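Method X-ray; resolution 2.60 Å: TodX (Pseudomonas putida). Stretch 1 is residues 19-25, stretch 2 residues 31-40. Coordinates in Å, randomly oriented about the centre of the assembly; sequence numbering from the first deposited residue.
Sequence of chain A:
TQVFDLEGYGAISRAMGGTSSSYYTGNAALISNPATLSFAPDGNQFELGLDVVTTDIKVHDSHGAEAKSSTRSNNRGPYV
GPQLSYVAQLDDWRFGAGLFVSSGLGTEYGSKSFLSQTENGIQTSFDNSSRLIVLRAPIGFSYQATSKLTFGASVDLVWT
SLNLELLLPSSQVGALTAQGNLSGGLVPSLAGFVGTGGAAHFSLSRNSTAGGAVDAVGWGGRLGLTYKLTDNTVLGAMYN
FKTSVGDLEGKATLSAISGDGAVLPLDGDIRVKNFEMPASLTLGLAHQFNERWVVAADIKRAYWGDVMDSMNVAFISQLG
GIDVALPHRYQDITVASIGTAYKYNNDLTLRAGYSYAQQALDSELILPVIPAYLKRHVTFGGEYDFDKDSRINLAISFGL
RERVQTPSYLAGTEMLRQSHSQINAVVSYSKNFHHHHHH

Stretch 1 (19-25) TSSSYYT
Stretch 2, residues 31-40: ISNPATLSFA

Residues 19-25 of TodX form neither regular helix nor strand. Their phi/psi pairs change abruptly: Ser20 lies at -172/1, Ser21 at -57/-29, Ser22 at -161/47, Tyr23 is extended at -152/149, and Tyr24 follows at -46/115. In the second stretch, Ile31 to Asn33 are loop, with Ser32 at -76/-104 and Asn33 at -115/86, and a 3-10 segment runs from Pro34 to Phe39. Its i to i+3 pattern is documented by Thr36 N to Asn33 O at 2.8 Å, and by Leu37 N to Pro34 O, Phe39 N to Thr36 O and Ala40 N to Leu37 O, each 3.0 Å. Ala40 leaves the turn at -78/148. The register is set by two CA-CA approaches, Ser21 to Asn33 at 6.0 Å and Tyr24 to Phe39 at 5.5 Å, so both chains advance in the same sense along the contact, which buries 467 Å² in total.

One hydrogen bond crosses between the stretches. Asn33, chi1 t (-176°) and chi2 17°, directs ND2 to Ser21 O at 2.5 Å; this is very short, and the N-H...O angle of 127° is far from linear. Its OD1 accepts a weak bond from Ala35 N at 3.3 Å, while its backbone O receives Thr36 OG1 at a very short 2.5 Å. With chi1 p (46°), Thr36 thus ties its hydroxyl to its own stretch and presents CG2 to the other, 3.5 Å from Ser22 CA and 3.3 Å from Tyr23 N.

Ser20 (p, 86°) points its CA-CB bond toward the second stretch, bringing OG to 3.5 Å from Ser32 CB. Ser21 (p) and Ser22 (p, 42°) point away, and Ser22 OG donates a weak bond to Ser21 OG at 3.4 Å. These two residues therefore meet the second stretch chiefly through backbone atoms.

The aromatic end rests on Tyr24 (chi1 t, -162°; chi2 49°) and Phe39 (chi1 m, -54°; chi2 -16°). The Phe39 ring turns its edge to the first backbone: CE2 lies 3.3 Å from Ser22 O, and CD2 lies 3.8 Å from Tyr23 CA and 3.7 Å from Tyr24 N. The CB atoms of Tyr24 and Phe39 are 4.1 Å apart. Ala40 covers one face of the Tyr24 ring, its CA 3.9 Å from the centroid and 24° off the normal, the geometry of a CH-pi contact; Ala40 CB also packs 3.3 Å from Tyr24 CE1. Near that ring's plane, Thr36 O approaches Tyr24 CD1 at 3.8 Å.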

# COMPACT_ATOMS: atom_id res chain seq x y z
N THR A 19 13.89 5.55 -3.97
CA THR A 19 15.09 5.81 -3.20
C THR A 19 14.81 6.93 -2.19
O THR A 19 14.01 7.80 -2.47
CB THR A 19 16.24 6.21 -4.13
OG1 THR A 19 17.42 6.43 -3.35
CG2 THR A 19 15.91 7.47 -4.90
N SER A 20 15.46 6.90 -1.03
CA SER A 20 15.20 7.93 -0.02
C SER A 20 16.12 7.93 1.21
O SER A 20 15.95 8.75 2.10
CB SER A 20 13.77 7.80 0.50
OG SER A 20 13.70 6.85 1.57
N SER A 21 17.09 7.04 1.26
CA SER A 21 17.96 6.95 2.43
C SER A 21 18.73 8.20 2.84
O SER A 21 19.02 8.40 4.02
CB SER A 21 18.95 5.80 2.27
OG SER A 21 19.78 6.01 1.15
N SER A 22 19.08 9.07 1.89
CA SER A 22 19.86 10.22 2.30
C SER A 22 19.94 11.46 1.42
O SER A 22 21.03 11.99 1.20
CB SER A 22 21.27 9.74 2.61
OG SER A 22 21.67 8.80 1.62
N TYR A 23 18.79 11.93 0.93
CA TYR A 23 18.76 13.14 0.12
C TYR A 23 17.40 13.81 0.27
O TYR A 23 16.40 13.12 0.49
CB TYR A 23 19.08 12.81 -1.35
CG TYR A 23 18.01 12.10 -2.13
CD1 TYR A 23 17.07 12.82 -2.86
CD2 TYR A 23 17.96 10.70 -2.18
CE1 TYR A 23 16.12 12.16 -3.65
CE2 TYR A 23 17.01 10.03 -2.95
CZ TYR A 23 16.09 10.77 -3.69
OH TYR A 23 15.12 10.15 -4.45
N TYR A 24 17.34 15.14 0.19
CA TYR A 24 16.05 15.81 0.35
C TYR A 24 14.93 15.16 -0.45
O TYR A 24 14.93 15.14 -1.68
CB TYR A 24 16.11 17.30 0.00
CG TYR A 24 14.91 18.03 0.59
CD1 TYR A 24 14.56 17.85 1.94
CD2 TYR A 24 14.09 18.85 -0.19
CE1 TYR A 24 13.43 18.45 2.49
CE2 TYR A 24 12.95 19.47 0.37
CZ TYR A 24 12.63 19.25 1.70
OH TYR A 24 11.50 19.80 2.26
N THR A 25 13.97 14.63 0.29
CA THR A 25 12.83 13.94 -0.27
C THR A 25 11.57 14.78 -0.06
O THR A 25 10.53 14.52 -0.64
CB THR A 25 12.72 12.54 0.39
OG1 THR A 25 13.34 11.58 -0.47
CG2 THR A 25 11.27 12.16 0.67
N ILE A 31 8.00 9.78 6.95
CA ILE A 31 7.70 8.35 7.01
C ILE A 31 8.92 7.53 6.62
O ILE A 31 9.20 6.47 7.20
CB ILE A 31 6.62 7.93 6.04
CG1 ILE A 31 5.34 8.72 6.28
CG2 ILE A 31 6.37 6.43 6.19
CD1 ILE A 31 4.35 8.58 5.13
N SER A 32 9.62 8.00 5.58
CA SER A 32 10.80 7.33 5.10
C SER A 32 11.94 7.61 6.05
O SER A 32 11.99 7.05 7.14
CB SER A 32 11.12 7.80 3.69
OG SER A 32 11.11 9.22 3.62
N ASN A 33 12.85 8.50 5.66
CA ASN A 33 13.98 8.85 6.52
C ASN A 33 13.94 10.31 7.00
O ASN A 33 14.55 11.19 6.41
CB ASN A 33 15.28 8.57 5.78
CG ASN A 33 16.49 8.80 6.63
OD1 ASN A 33 16.39 8.86 7.86
ND2 ASN A 33 17.65 8.92 6.00
N PRO A 34 13.22 10.58 8.11
CA PRO A 34 13.12 11.94 8.63
C PRO A 34 14.44 12.67 8.84
O PRO A 34 14.46 13.90 8.95
CB PRO A 34 12.35 11.75 9.94
CG PRO A 34 12.68 10.36 10.34
CD PRO A 34 12.59 9.62 9.04
N ALA A 35 15.54 11.93 8.89
CA ALA A 35 16.85 12.54 9.08
C ALA A 35 17.22 13.36 7.86
O ALA A 35 18.14 14.17 7.92
CB ALA A 35 17.89 11.49 9.33
N THR A 36 16.52 13.13 6.76
CA THR A 36 16.81 13.88 5.54
C THR A 36 16.15 15.25 5.56
O THR A 36 16.42 16.07 4.69
CB THR A 36 16.34 13.15 4.26
OG1 THR A 36 15.01 12.66 4.46
CG2 THR A 36 17.28 12.03 3.89
N LEU A 37 15.28 15.50 6.53
CA LEU A 37 14.59 16.78 6.58
C LEU A 37 15.57 17.92 6.87
O LEU A 37 15.26 19.10 6.62
CB LEU A 37 13.48 16.77 7.63
CG LEU A 37 12.27 15.87 7.35
CD1 LEU A 37 11.33 15.97 8.54
CD2 LEU A 37 11.56 16.28 6.05
N SER A 38 16.74 17.58 7.39
CA SER A 38 17.73 18.61 7.69
C SER A 38 18.38 19.13 6.43
O SER A 38 19.11 20.13 6.46
CB SER A 38 18.77 18.08 8.67
OG SER A 38 18.30 18.17 10.00
N PHE A 39 18.11 18.48 5.31
CA PHE A 39 18.65 18.91 4.02
C PHE A 39 17.64 19.86 3.39
O PHE A 39 17.76 20.24 2.22
CB PHE A 39 18.86 17.73 3.07
CG PHE A 39 19.69 16.61 3.62
CD1 PHE A 39 20.48 16.79 4.75
CD2 PHE A 39 19.68 15.37 3.01
CE1 PHE A 39 21.24 15.73 5.26
CE2 PHE A 39 20.43 14.31 3.51
CZ PHE A 39 21.21 14.49 4.64
N ALA A 40 16.62 20.23 4.15
CA ALA A 40 15.61 21.12 3.60
C ALA A 40 16.07 22.58 3.55
O ALA A 40 16.85 23.03 4.40
CB ALA A 40 14.33 21.02 4.42